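Local structure of putative solute-binding component of ABC transporter (Clostridium phytofermentans, 4YS6) at residues K37-A42 / L95-S100; S119-D124 / K303-I308; V200-S205 / S231-G236; L239-C244 / W265-G270. The protein binds beta-D-glucopyranose and is probably the solute-binding component of an ABC transporter for sugars. All coordinates share one frame; numbering follows the deposited sequence.

Contact 1: K37-A42 / L95-S100; sequences KLVGVA and LLVIAS
Gly40 and Ala42 face Leu95, Val97 and Ala99 across a short parallel ladder whose middle and far end are tight and whose beginning is slack. In the tight part four backbone bonds alternate in direction. Gly40 N gives to Leu95 O and Ala42 N to Val97 O, while Val97 N returns a bond to Gly40 O at 2.8 Å and Ala99 N one to Ala42 O. All four are close to straight. The N-H of Ala42 and, more weakly, the CA-H of Val41 both point at Val97 O, with Val41 CA 3.3 Å from that oxygen. Toward the start of the strands the ladder opens: Leu38 O stands 3.9 Å from Leu95 N, a buried nitrogen that finds no partner in the model, and beyond it lies the exposed Lys37.

The two strands, 38-43 and 95-98, sit side by side in the parallel part of the sheet of one lobe, the Rossmann-like alpha/beta arrangement of periplasmic sugar-binding proteins. Side chains alternate between its faces. With Val39, Val41, Leu95 and Val97 on one face, Val39 and Leu95 run alongside each other, and CG1 of Val39, anti to its own nitrogen (chi1 177°), lies 4.1 Å from Leu95 CD2 and also touches Val97 CG2. Helices 50-64 and 294-309 cover this face. On the other, Ala42 CB meets Ile98 CG1 at 4.3 Å, while Leu96 and Ile98 press on Ile85 of helix 78-90, and the bare backbone of Gly40 lets Leu96 CD2 come up close beside its CA.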
loop_
_atom_site.group_PDB
_atom_site.type_symbol
_atom_site.label_atom_id
_atom_site.label_comp_id
_atom_site.label_asym_id
_atom_site.label_seq_id
_atom_site.Cartn_x
_atom_site.Cartn_y
_atom_site.Cartn_z
ATOM N N LYS A 37 -23.584 -19.572 -1.267
ATOM C CA LYS A 37 -23.258 -18.202 -0.875
ATOM C C LYS A 37 -21.888 -18.124 -0.195
ATOM O O LYS A 37 -21.669 -17.281 0.662
ATOM C CB LYS A 37 -24.344 -17.637 0.053
ATOM C CG LYS A 37 -25.631 -17.205 -0.667
ATOM C CD LYS A 37 -25.423 -15.923 -1.482
ATOM C CE LYS A 37 -26.692 -15.465 -2.190
ATOM N NZ LYS A 37 -27.107 -16.398 -3.272
ATOM N N LEU A 38 -20.972 -18.999 -0.596
ATOM C CA LEU A 38 -19.612 -18.998 -0.074
ATOM C C LEU A 38 -18.702 -18.088 -0.883
ATOM O O LEU A 38 -18.643 -18.172 -2.107
ATOM C CB LEU A 38 -19.039 -20.414 -0.069
ATOM C CG LEU A 38 -17.603 -20.575 0.430
ATOM C CD1 LEU A 38 -17.433 -20.096 1.871
ATOM C CD2 LEU A 38 -17.190 -22.041 0.301
ATOM N N VAL A 39 -17.994 -17.222 -0.177
ATOM C CA VAL A 39 -17.064 -16.276 -0.780
ATOM C C VAL A 39 -15.679 -16.531 -0.232
ATOM O O VAL A 39 -15.499 -16.635 0.988
ATOM C CB VAL A 39 -17.487 -14.831 -0.479
ATOM C CG1 VAL A 39 -16.478 -13.821 -1.030
ATOM C CG2 VAL A 39 -18.850 -14.593 -1.049
ATOM N N GLY A 40 -14.692 -16.628 -1.126
ATOM C CA GLY A 40 -13.327 -16.827 -0.700
ATOM C C GLY A 40 -12.628 -15.484 -0.611
ATOM O O GLY A 40 -12.814 -14.618 -1.470
ATOM N N VAL A 41 -11.823 -15.315 0.428
ATOM C CA VAL A 41 -11.092 -14.079 0.630
ATOM C C VAL A 41 -9.651 -14.426 0.896
ATOM O O VAL A 41 -9.344 -15.088 1.899
ATOM C CB VAL A 41 -11.656 -13.249 1.810
ATOM C CG1 VAL A 41 -10.907 -11.913 1.941
ATOM C CG2 VAL A 41 -13.167 -13.007 1.635
ATOM N N ALA A 42 -8.779 -14.025 -0.029
ATOM C CA ALA A 42 -7.375 -14.379 0.037
ATOM C C ALA A 42 -6.529 -13.141 0.336
ATOM O O ALA A 42 -6.472 -12.213 -0.474
ATOM C CB ALA A 42 -6.924 -15.020 -1.267
ATOM N N LEU A 95 -17.301 -16.926 -5.564
ATOM C CA LEU A 95 -16.704 -15.640 -5.899
ATOM C C LEU A 95 -15.409 -15.550 -5.097
ATOM O O LEU A 95 -15.354 -16.004 -3.934
ATOM C CB LEU A 95 -17.647 -14.469 -5.561
ATOM C CG LEU A 95 -17.251 -13.044 -5.944
ATOM C CD1 LEU A 95 -18.505 -12.189 -6.186
ATOM C CD2 LEU A 95 -16.357 -12.364 -4.887
ATOM N N LEU A 96 -14.374 -14.970 -5.708
ATOM C CA LEU A 96 -13.082 -14.797 -5.045
ATOM C C LEU A 96 -12.729 -13.330 -4.908
ATOM O O LEU A 96 -12.767 -12.582 -5.885
ATOM C CB LEU A 96 -11.981 -15.504 -5.818
ATOM C CG LEU A 96 -12.183 -17.009 -5.998
ATOM C CD1 LEU A 96 -11.249 -17.543 -7.090
ATOM C CD2 LEU A 96 -11.928 -17.711 -4.676
ATOM N N VAL A 97 -12.388 -12.943 -3.688
ATOM C CA VAL A 97 -11.835 -11.635 -3.402
ATOM C C VAL A 97 -10.371 -11.842 -3.083
ATOM O O VAL A 97 -10.053 -12.496 -2.079
ATOM C CB VAL A 97 -12.544 -10.972 -2.231
ATOM C CG1 VAL A 97 -11.886 -9.638 -1.912
ATOM C CG2 VAL A 97 -14.027 -10.794 -2.544
ATOM N N ILE A 98 -9.470 -11.307 -3.921
ATOM C CA ILE A 98 -8.055 -11.649 -3.812
ATOM C C ILE A 98 -7.168 -10.445 -3.712
ATOM O O ILE A 98 -7.161 -9.597 -4.598
ATOM C CB ILE A 98 -7.572 -12.502 -5.023
ATOM C CG1 ILE A 98 -8.358 -13.804 -5.091
ATOM C CG2 ILE A 98 -6.081 -12.780 -4.934
ATOM C CD1 ILE A 98 -8.155 -14.538 -6.334
ATOM N N ALA A 99 -6.407 -10.387 -2.622
ATOM C CA ALA A 99 -5.346 -9.411 -2.446
ATOM C C ALA A 99 -4.019 -10.133 -2.709
ATOM O O ALA A 99 -3.492 -10.829 -1.843
ATOM C CB ALA A 99 -5.382 -8.817 -1.060
ATOM N N SER A 100 -3.523 -10.014 -3.930
ATOM C CA SER A 100 -2.418 -10.834 -4.406
ATOM C C SER A 100 -1.075 -10.393 -3.849
ATOM O O SER A 100 -0.843 -9.208 -3.602
ATOM C CB SER A 100 -2.382 -10.805 -5.938
ATOM O OG SER A 100 -2.143 -9.509 -6.405
#

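Contact 2: S119-D124 / K303-I308; sequences SVIAYD and KMVDAI. With NA (sodium ion), chain E; BGC (beta-D-glucopyranose), chain D.
A single methyl group, Ile121 CD1, carries most of this strand-to-helix contact, touching Met304, Val305 and Ile308 of the helix. It belongs to the alpha/beta packing of a periplasmic-binding-protein lobe, in which segment 303-308 of helix 294-309 runs nearly antiparallel (170°) to strand 119-123, the two axes 10.3 Å apart. CD1 reaches 3.8 Å from Met304 CB and equally close to Val305 CG2, with Ile308 CD1 a little farther off. The side chains of Ile121 and Val305 meet at about a right angle, whereas that of Met304, a selenomethionine, slants across Ile121 and brings its SE beside the CG2 branch. The reach comes from an extended isoleucine: chi2 of 172° carries CD1 outward from the strand. Nearer the start of the strand, Ser119 OG rests against the CG2 methyl of Ile308.

Both segments also serve bound groups, at sites far apart. Ala307 O and Gly312 O bind a sodium ion, together with a water. Just past the end of strand 119-123, Asp124 belongs to the sugar pocket, its OD1 in a salt bridge with Arg50 NH1, while the O2 hydroxyl of beta-D-glucopyranose donates to Asp124 OD2 at 2.8 Å.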
loop_
_atom_site.group_PDB
_atom_site.type_symbol
_atom_site.label_atom_id
_atom_site.label_comp_id
_atom_site.label_asym_id
_atom_site.label_seq_id
_atom_site.Cartn_x
_atom_site.Cartn_y
_atom_site.Cartn_z
ATOM N N SER A 119 -16.555 -15.271 -10.412
ATOM C CA SER A 119 -16.058 -13.898 -10.533
ATOM C C SER A 119 -14.893 -13.625 -9.604
ATOM O O SER A 119 -14.820 -14.196 -8.518
ATOM C CB SER A 119 -17.178 -12.909 -10.254
ATOM O OG SER A 119 -18.175 -13.037 -11.252
ATOM N N VAL A 120 -13.994 -12.741 -10.045
ATOM C CA VAL A 120 -12.800 -12.374 -9.293
ATOM C C VAL A 120 -12.736 -10.878 -9.073
ATOM O O VAL A 120 -12.739 -10.088 -10.022
ATOM C CB VAL A 120 -11.518 -12.833 -10.026
ATOM C CG1 VAL A 120 -10.277 -12.298 -9.343
ATOM C CG2 VAL A 120 -11.493 -14.357 -10.106
ATOM N N ILE A 121 -12.658 -10.495 -7.809
ATOM C CA ILE A 121 -12.455 -9.095 -7.455
ATOM C C ILE A 121 -11.022 -8.965 -6.968
ATOM O O ILE A 121 -10.604 -9.650 -6.034
ATOM C CB ILE A 121 -13.461 -8.619 -6.367
ATOM C CG1 ILE A 121 -14.900 -8.732 -6.877
ATOM C CG2 ILE A 121 -13.174 -7.198 -5.969
ATOM C CD1 ILE A 121 -15.944 -8.475 -5.832
ATOM N N ALA A 122 -10.259 -8.107 -7.631
ATOM C CA ALA A 122 -8.911 -7.756 -7.168
ATOM C C ALA A 122 -9.067 -6.772 -6.032
ATOM O O ALA A 122 -9.673 -5.711 -6.206
ATOM C CB ALA A 122 -8.106 -7.148 -8.261
ATOM N N TYR A 123 -8.526 -7.130 -4.872
ATOM C CA TYR A 123 -8.646 -6.353 -3.660
ATOM C C TYR A 123 -7.353 -5.590 -3.417
ATOM O O TYR A 123 -6.318 -6.206 -3.177
ATOM C CB TYR A 123 -8.930 -7.270 -2.450
ATOM C CG TYR A 123 -9.216 -6.522 -1.172
ATOM C CD1 TYR A 123 -8.190 -6.030 -0.383
ATOM C CD2 TYR A 123 -10.517 -6.313 -0.761
ATOM C CE1 TYR A 123 -8.461 -5.317 0.782
ATOM C CE2 TYR A 123 -10.807 -5.615 0.384
ATOM C CZ TYR A 123 -9.792 -5.120 1.155
ATOM O OH TYR A 123 -10.107 -4.433 2.301
ATOM N N ASP A 124 -7.458 -4.261 -3.486
ATOM C CA ASP A 124 -6.404 -3.280 -3.221
ATOM C C ASP A 124 -5.272 -3.263 -4.238
ATOM O O ASP A 124 -4.902 -2.171 -4.712
ATOM C CB ASP A 124 -5.806 -3.443 -1.837
ATOM C CG ASP A 124 -4.991 -2.234 -1.452
ATOM O OD1 ASP A 124 -5.570 -1.237 -0.942
ATOM O OD2 ASP A 124 -3.783 -2.235 -1.753
ATOM N N LYS A 303 -20.441 -4.424 -1.554
ATOM C CA LYS A 303 -21.426 -3.926 -2.533
ATOM C C LYS A 303 -21.238 -4.585 -3.907
ATOM O O LYS A 303 -22.226 -4.891 -4.615
ATOM C CB LYS A 303 -21.338 -2.407 -2.685
ATOM C CG LYS A 303 -21.813 -1.664 -1.459
ATOM C CD LYS A 303 -21.647 -0.184 -1.677
ATOM C CE LYS A 303 -21.857 0.595 -0.397
ATOM N NZ LYS A 303 -21.572 2.035 -0.645
HETATM N N MSE A 304 -19.986 -4.784 -4.308
HETATM C CA MSE A 304 -19.678 -5.474 -5.572
HETATM C C MSE A 304 -20.108 -6.941 -5.509
HETATM O O MSE A 304 -20.690 -7.458 -6.450
HETATM C CB MSE A 304 -18.184 -5.384 -5.925
HETATM C CG MSE A 304 -17.727 -3.990 -6.131
HETATM SE SE MSE A 304 -15.780 -4.153 -6.455
HETATM C CE MSE A 304 -15.490 -2.436 -7.281
ATOM N N VAL A 305 -19.839 -7.606 -4.391
ATOM C CA VAL A 305 -20.232 -8.997 -4.216
ATOM C C VAL A 305 -21.750 -9.138 -4.304
ATOM O O VAL A 305 -22.288 -10.023 -5.003
ATOM C CB VAL A 305 -19.713 -9.519 -2.879
ATOM C CG1 VAL A 305 -20.252 -10.913 -2.606
ATOM C CG2 VAL A 305 -18.201 -9.524 -2.897
ATOM N N ASP A 306 -22.455 -8.244 -3.618
ATOM C CA ASP A 306 -23.908 -8.242 -3.679
ATOM C C ASP A 306 -24.419 -8.031 -5.113
ATOM O O ASP A 306 -25.382 -8.675 -5.548
ATOM C CB ASP A 306 -24.493 -7.140 -2.796
ATOM C CG ASP A 306 -24.600 -7.530 -1.334
ATOM O OD1 ASP A 306 -24.512 -8.726 -0.988
ATOM O OD2 ASP A 306 -24.809 -6.608 -0.520
ATOM N N ALA A 307 -23.800 -7.103 -5.828
ATOM C CA ALA A 307 -24.229 -6.796 -7.181
ATOM C C ALA A 307 -24.081 -8.033 -8.054
ATOM O O ALA A 307 -24.976 -8.376 -8.837
ATOM C CB ALA A 307 -23.423 -5.644 -7.741
ATOM N N ILE A 308 -22.962 -8.727 -7.873
ATOM C CA ILE A 308 -22.657 -9.909 -8.673
ATOM C C ILE A 308 -23.529 -11.109 -8.286
ATOM O O ILE A 308 -24.061 -11.819 -9.149
ATOM C CB ILE A 308 -21.170 -10.284 -8.524
ATOM C CG1 ILE A 308 -20.287 -9.205 -9.155
ATOM C CG2 ILE A 308 -20.886 -11.635 -9.131
ATOM C CD1 ILE A 308 -18.852 -9.247 -8.703
HETATM NA NA NA E . -24.901 -7.661 -11.101
HETATM C C2 BGC D . -0.963 -1.401 -0.117
HETATM C C3 BGC D . -0.367 -0.598 0.993
HETATM C C4 BGC D . 0.455 -1.410 1.903
HETATM C C5 BGC D . 1.480 -2.226 1.178
HETATM C C6 BGC D . 2.198 -3.232 2.052
HETATM C C1 BGC D . 0.165 -2.082 -0.918
HETATM O O1 BGC D . -0.279 -2.814 -1.881
HETATM O O2 BGC D . -1.706 -0.556 -0.986
HETATM O O3 BGC D . -1.497 0.028 1.710
HETATM O O4 BGC D . 1.202 -0.578 2.827
HETATM O O5 BGC D . 0.792 -2.967 0.126
HETATM O O6 BGC D . 1.299 -3.962 2.871
HETATM O O HOH W 1 -22.693 -7.096 -11.506
#

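Contact 3: V200-S205 / S231-G236; sequences VVKSGS and SYYADG
Aromatic contacts come first here: Tyr232 offers a ring face to Ser203 and Lys202, and Tyr233 its hydroxyl end to the Lys202 chain. Over one face of the Tyr232 ring, offset toward the rim, Ser203 CA makes a CH-pi contact, 4.0 Å from the centroid and 27° off the normal; Lys202 O lies above the same face, and Ser231 CB covers the opposite one. The Lys202 chain slides past both tyrosines in the reverse sense to theirs. Its CB comes within 3.4 Å of Tyr233 OH and its CE lies above a rim of that ring, while NZ is too distant for more than a weak cation-pi attraction.

Polar contacts are fewer. Bends at chi2 (-123°) and chi3 (-55°) bring NZ of Lys202 to within 2.8 Å of Tyr232 O, a weak hydrogen bond, and a second weak one goes to Thr237 OG1. Asp235 OD2 stands 4.3 Å from NZ of Lys202, beyond a salt bridge, and Asp235 OD1 is bonded to Thr237.

Within segment 200-205, a type I turn from Val201 to Gly204 overlaps an ST turn, Ser203 OG accepting from Ser205 N at 3.2 Å. Glu168 of strand 165-170 binds both Ser203 OG and Tyr233 OH. The contact thus lies at the lobe's surface, joining the loop after edge strand 199-200 to the C-terminal end of helix 218-232.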
loop_
_atom_site.group_PDB
_atom_site.type_symbol
_atom_site.label_atom_id
_atom_site.label_comp_id
_atom_site.label_asym_id
_atom_site.label_seq_id
_atom_site.Cartn_x
_atom_site.Cartn_y
_atom_site.Cartn_z
ATOM N N VAL A 200 19.107 16.055 -4.353
ATOM C CA VAL A 200 20.255 15.207 -4.619
ATOM C C VAL A 200 20.067 13.898 -3.901
ATOM O O VAL A 200 19.856 13.873 -2.690
ATOM C CB VAL A 200 21.541 15.850 -4.138
ATOM C CG1 VAL A 200 22.694 14.844 -4.169
ATOM C CG2 VAL A 200 21.853 17.073 -4.990
ATOM N N VAL A 201 20.163 12.802 -4.635
ATOM C CA VAL A 201 20.045 11.488 -4.006
ATOM C C VAL A 201 21.458 10.943 -3.887
ATOM O O VAL A 201 22.035 10.478 -4.878
ATOM C CB VAL A 201 19.127 10.554 -4.814
ATOM C CG1 VAL A 201 19.055 9.187 -4.169
ATOM C CG2 VAL A 201 17.724 11.144 -4.917
ATOM N N LYS A 202 22.055 11.039 -2.695
ATOM C CA LYS A 202 23.480 10.749 -2.566
ATOM C C LYS A 202 23.834 9.297 -2.916
ATOM O O LYS A 202 24.907 9.034 -3.457
ATOM C CB LYS A 202 23.998 11.054 -1.150
ATOM C CG LYS A 202 24.056 12.527 -0.802
ATOM C CD LYS A 202 25.465 12.973 -0.389
ATOM C CE LYS A 202 26.030 12.137 0.755
ATOM N NZ LYS A 202 27.421 12.497 1.194
ATOM N N SER A 203 22.939 8.365 -2.599
ATOM C CA SER A 203 23.139 6.945 -2.939
ATOM C C SER A 203 23.081 6.671 -4.440
ATOM O O SER A 203 23.517 5.597 -4.911
ATOM C CB SER A 203 22.094 6.080 -2.245
ATOM O OG SER A 203 20.830 6.233 -2.855
ATOM N N GLY A 204 22.517 7.612 -5.191
ATOM C CA GLY A 204 22.307 7.445 -6.624
ATOM C C GLY A 204 21.123 6.557 -7.008
ATOM O O GLY A 204 20.854 6.361 -8.191
ATOM N N SER A 205 20.408 6.018 -6.024
ATOM C CA SER A 205 19.272 5.148 -6.305
ATOM C C SER A 205 17.995 5.936 -6.432
ATOM O O SER A 205 17.438 6.402 -5.435
ATOM C CB SER A 205 19.133 4.097 -5.213
ATOM O OG SER A 205 20.304 3.307 -5.203
ATOM N N SER A 231 27.403 4.805 4.474
ATOM C CA SER A 231 28.155 5.127 3.267
ATOM C C SER A 231 28.122 6.610 2.916
ATOM O O SER A 231 29.103 7.132 2.406
ATOM C CB SER A 231 27.622 4.319 2.087
ATOM O OG SER A 231 27.677 2.926 2.345
ATOM N N TYR A 232 27.011 7.286 3.189
ATOM C CA TYR A 232 26.797 8.625 2.653
ATOM C C TYR A 232 26.416 9.705 3.663
ATOM O O TYR A 232 26.494 10.879 3.333
ATOM C CB TYR A 232 25.716 8.562 1.577
ATOM C CG TYR A 232 26.004 7.576 0.471
ATOM C CD1 TYR A 232 27.060 7.765 -0.405
ATOM C CD2 TYR A 232 25.224 6.447 0.319
ATOM C CE1 TYR A 232 27.324 6.848 -1.409
ATOM C CE2 TYR A 232 25.478 5.523 -0.674
ATOM C CZ TYR A 232 26.527 5.727 -1.534
ATOM O OH TYR A 232 26.766 4.800 -2.519
ATOM N N TYR A 233 25.984 9.333 4.866
ATOM C CA TYR A 233 25.493 10.319 5.837
ATOM C C TYR A 233 26.127 10.089 7.213
ATOM O O TYR A 233 25.503 10.296 8.252
ATOM C CB TYR A 233 23.956 10.261 5.929
ATOM C CG TYR A 233 23.247 10.494 4.603
ATOM C CD1 TYR A 233 22.998 11.780 4.138
ATOM C CD2 TYR A 233 22.834 9.419 3.805
ATOM C CE1 TYR A 233 22.358 11.994 2.908
ATOM C CE2 TYR A 233 22.197 9.626 2.585
ATOM C CZ TYR A 233 21.958 10.920 2.140
ATOM O OH TYR A 233 21.320 11.127 0.928
ATOM N N ALA A 234 27.370 9.640 7.210
ATOM C CA ALA A 234 28.089 9.339 8.449
ATOM C C ALA A 234 28.981 10.510 8.789
ATOM O O ALA A 234 29.423 10.665 9.926
ATOM C CB ALA A 234 28.910 8.071 8.308
ATOM N N ASP A 235 29.271 11.306 7.768
ATOM C CA ASP A 235 29.942 12.577 7.940
ATOM C C ASP A 235 28.883 13.599 8.337
ATOM O O ASP A 235 27.805 13.235 8.815
ATOM C CB ASP A 235 30.683 12.986 6.656
ATOM C CG ASP A 235 29.775 13.026 5.423
ATOM O OD1 ASP A 235 28.535 13.064 5.567
ATOM O OD2 ASP A 235 30.313 13.025 4.297
ATOM N N GLY A 236 29.175 14.872 8.125
ATOM C CA GLY A 236 28.268 15.921 8.544
ATOM C C GLY A 236 27.006 16.034 7.710
ATOM O O GLY A 236 26.151 16.867 8.016
#

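Contact 4: L239-C244 / W265-G270; sequences LDAVLC and WPIVTG
Segments 239-244 and 265-270 run parallel, Val242 N giving a nearly straight bond to Ile267 O at 2.7 Å, Ile267 N reaching Asp240 O at 3.0 Å from above the carbonyl plane, and Thr269 N making only a weak bond to Val242 O. Where the ladder weakens, the Thr269 side chain takes over: its OG1, set between the backbone N and the carbonyl carbon (chi1 64°), donates to Cys244 O over 2.8 Å, tilted 30° from the carbonyl plane. Leu243 CD1 packs on Thr269 OG1. At the other end, Pro266 crosses Leu239 at a slant, its CB 3.2 Å from Leu239 O, and its ring runs alongside Val242, whose CG2 meets Pro266 CG. Ala241 CB and Ile267 CB touch at 3.9 Å on one face, and Cys244 SG nears Val268 CG1 at 4.3 Å.

These are the two strands of a beta-alpha-beta unit, with helix 247-260 as the connection. That helix packs on Cys244 and Pro266, and helix 141-155 on Leu243 and Ile267; strand 241-244 sits between strand 165-170 and the edge strand 267-268 of the second lobe's parallel sheet.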
loop_
_atom_site.group_PDB
_atom_site.type_symbol
_atom_site.label_atom_id
_atom_site.label_comp_id
_atom_site.label_asym_id
_atom_site.label_seq_id
_atom_site.Cartn_x
_atom_site.Cartn_y
_atom_site.Cartn_z
ATOM N N LEU A 239 20.598 14.470 6.019
ATOM C CA LEU A 239 19.597 13.829 5.205
ATOM C C LEU A 239 18.335 14.640 5.383
ATOM O O LEU A 239 17.826 14.740 6.496
ATOM C CB LEU A 239 19.411 12.377 5.645
ATOM C CG LEU A 239 18.327 11.585 4.962
ATOM C CD1 LEU A 239 18.507 11.599 3.484
ATOM C CD2 LEU A 239 18.368 10.156 5.480
ATOM N N ASP A 240 17.855 15.266 4.313
ATOM C CA ASP A 240 16.753 16.224 4.443
ATOM C C ASP A 240 15.375 15.561 4.339
ATOM O O ASP A 240 14.428 15.999 4.997
ATOM C CB ASP A 240 16.875 17.319 3.385
ATOM C CG ASP A 240 18.136 18.174 3.571
ATOM O OD1 ASP A 240 18.161 18.976 4.532
ATOM O OD2 ASP A 240 19.119 18.027 2.803
ATOM N N ALA A 241 15.262 14.508 3.525
ATOM C CA ALA A 241 13.993 13.813 3.363
ATOM C C ALA A 241 14.177 12.380 2.946
ATOM O O ALA A 241 15.092 12.065 2.182
ATOM C CB ALA A 241 13.107 14.529 2.331
ATOM N N VAL A 242 13.291 11.517 3.446
ATOM C CA VAL A 242 13.180 10.149 2.929
ATOM C C VAL A 242 11.749 9.915 2.459
ATOM O O VAL A 242 10.807 9.898 3.246
ATOM C CB VAL A 242 13.567 9.087 3.972
ATOM C CG1 VAL A 242 13.735 7.713 3.303
ATOM C CG2 VAL A 242 14.869 9.461 4.661
ATOM N N LEU A 243 11.603 9.756 1.158
ATOM C CA LEU A 243 10.332 9.396 0.565
ATOM C C LEU A 243 10.133 7.910 0.761
ATOM O O LEU A 243 10.834 7.106 0.138
ATOM C CB LEU A 243 10.316 9.760 -0.918
ATOM C CG LEU A 243 9.158 9.219 -1.731
ATOM C CD1 LEU A 243 7.851 9.809 -1.168
ATOM C CD2 LEU A 243 9.363 9.582 -3.207
ATOM N N CYS A 244 9.221 7.558 1.661
ATOM C CA CYS A 244 8.838 6.165 1.867
ATOM C C CYS A 244 7.422 6.001 1.381
ATOM O O CYS A 244 6.541 6.743 1.811
ATOM C CB CYS A 244 8.907 5.752 3.323
ATOM S SG CYS A 244 10.578 5.899 3.999
ATOM N N TRP A 265 16.907 15.323 12.072
ATOM C CA TRP A 265 15.921 14.361 11.583
ATOM C C TRP A 265 15.294 14.777 10.244
ATOM O O TRP A 265 14.859 15.941 10.097
ATOM C CB TRP A 265 14.819 14.188 12.642
ATOM C CG TRP A 265 14.052 12.928 12.474
ATOM C CD1 TRP A 265 12.838 12.784 11.892
ATOM C CD2 TRP A 265 14.462 11.621 12.882
ATOM N NE1 TRP A 265 12.465 11.467 11.894
ATOM C CE2 TRP A 265 13.440 10.735 12.520
ATOM C CE3 TRP A 265 15.597 11.116 13.524
ATOM C CZ2 TRP A 265 13.515 9.374 12.769
ATOM C CZ3 TRP A 265 15.662 9.768 13.782
ATOM C CH2 TRP A 265 14.628 8.914 13.408
ATOM N N PRO A 266 15.233 13.848 9.265
ATOM C CA PRO A 266 14.628 14.148 7.971
ATOM C C PRO A 266 13.104 14.112 7.986
ATOM O O PRO A 266 12.491 13.534 8.892
ATOM C CB PRO A 266 15.161 13.023 7.061
ATOM C CG PRO A 266 15.365 11.906 7.976
ATOM C CD PRO A 266 15.792 12.484 9.293
ATOM N N ILE A 267 12.511 14.714 6.960
ATOM C CA ILE A 267 11.143 14.409 6.585
ATOM C C ILE A 267 11.048 12.917 6.303
ATOM O O ILE A 267 11.894 12.362 5.586
ATOM C CB ILE A 267 10.693 15.178 5.333
ATOM C CG1 ILE A 267 10.797 16.681 5.543
ATOM C CG2 ILE A 267 9.272 14.767 4.962
ATOM C CD1 ILE A 267 10.726 17.467 4.243
ATOM N N VAL A 268 10.054 12.256 6.897
ATOM C CA VAL A 268 9.776 10.842 6.584
ATOM C C VAL A 268 8.291 10.684 6.311
ATOM O O VAL A 268 7.467 11.030 7.157
ATOM C CB VAL A 268 10.170 9.898 7.731
ATOM C CG1 VAL A 268 9.861 8.445 7.362
ATOM C CG2 VAL A 268 11.673 10.061 8.094
ATOM N N THR A 269 7.965 10.204 5.115
ATOM C CA THR A 269 6.584 9.964 4.701
ATOM C C THR A 269 6.182 8.513 4.946
ATOM O O THR A 269 7.001 7.677 5.330
ATOM C CB THR A 269 6.367 10.291 3.208
ATOM O OG1 THR A 269 7.154 9.422 2.386
ATOM C CG2 THR A 269 6.757 11.727 2.912
ATOM N N GLY A 270 4.913 8.207 4.706
ATOM C CA GLY A 270 4.424 6.865 4.837
ATOM C C GLY A 270 2.999 6.733 4.370
ATOM O O GLY A 270 2.439 7.621 3.728
#

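Overall arrangement
Contacts 1 and 2 lie in one lobe and contacts 3 and 4 in the other, on opposite sides of the chain's centre; contacts 1 and 4 have centres about 37 Å apart. Contacts 1, 2 and 4 are buried, contact 3 is at the surface. Contacts 1 and 4 are both parallel strand pairs held by backbone bonds, but contact 4 finishes with a side-chain hydroxyl. Contact 2 shares the sheet of contact 1, where strands 95-98 and 119-123 are neighbours, and relies on methyl packing against a helix. Contact 3 touches contact 4 through Tyr233 and Leu239, and its chemistry is a tyrosine face, a lysine chain and weak polar bonds.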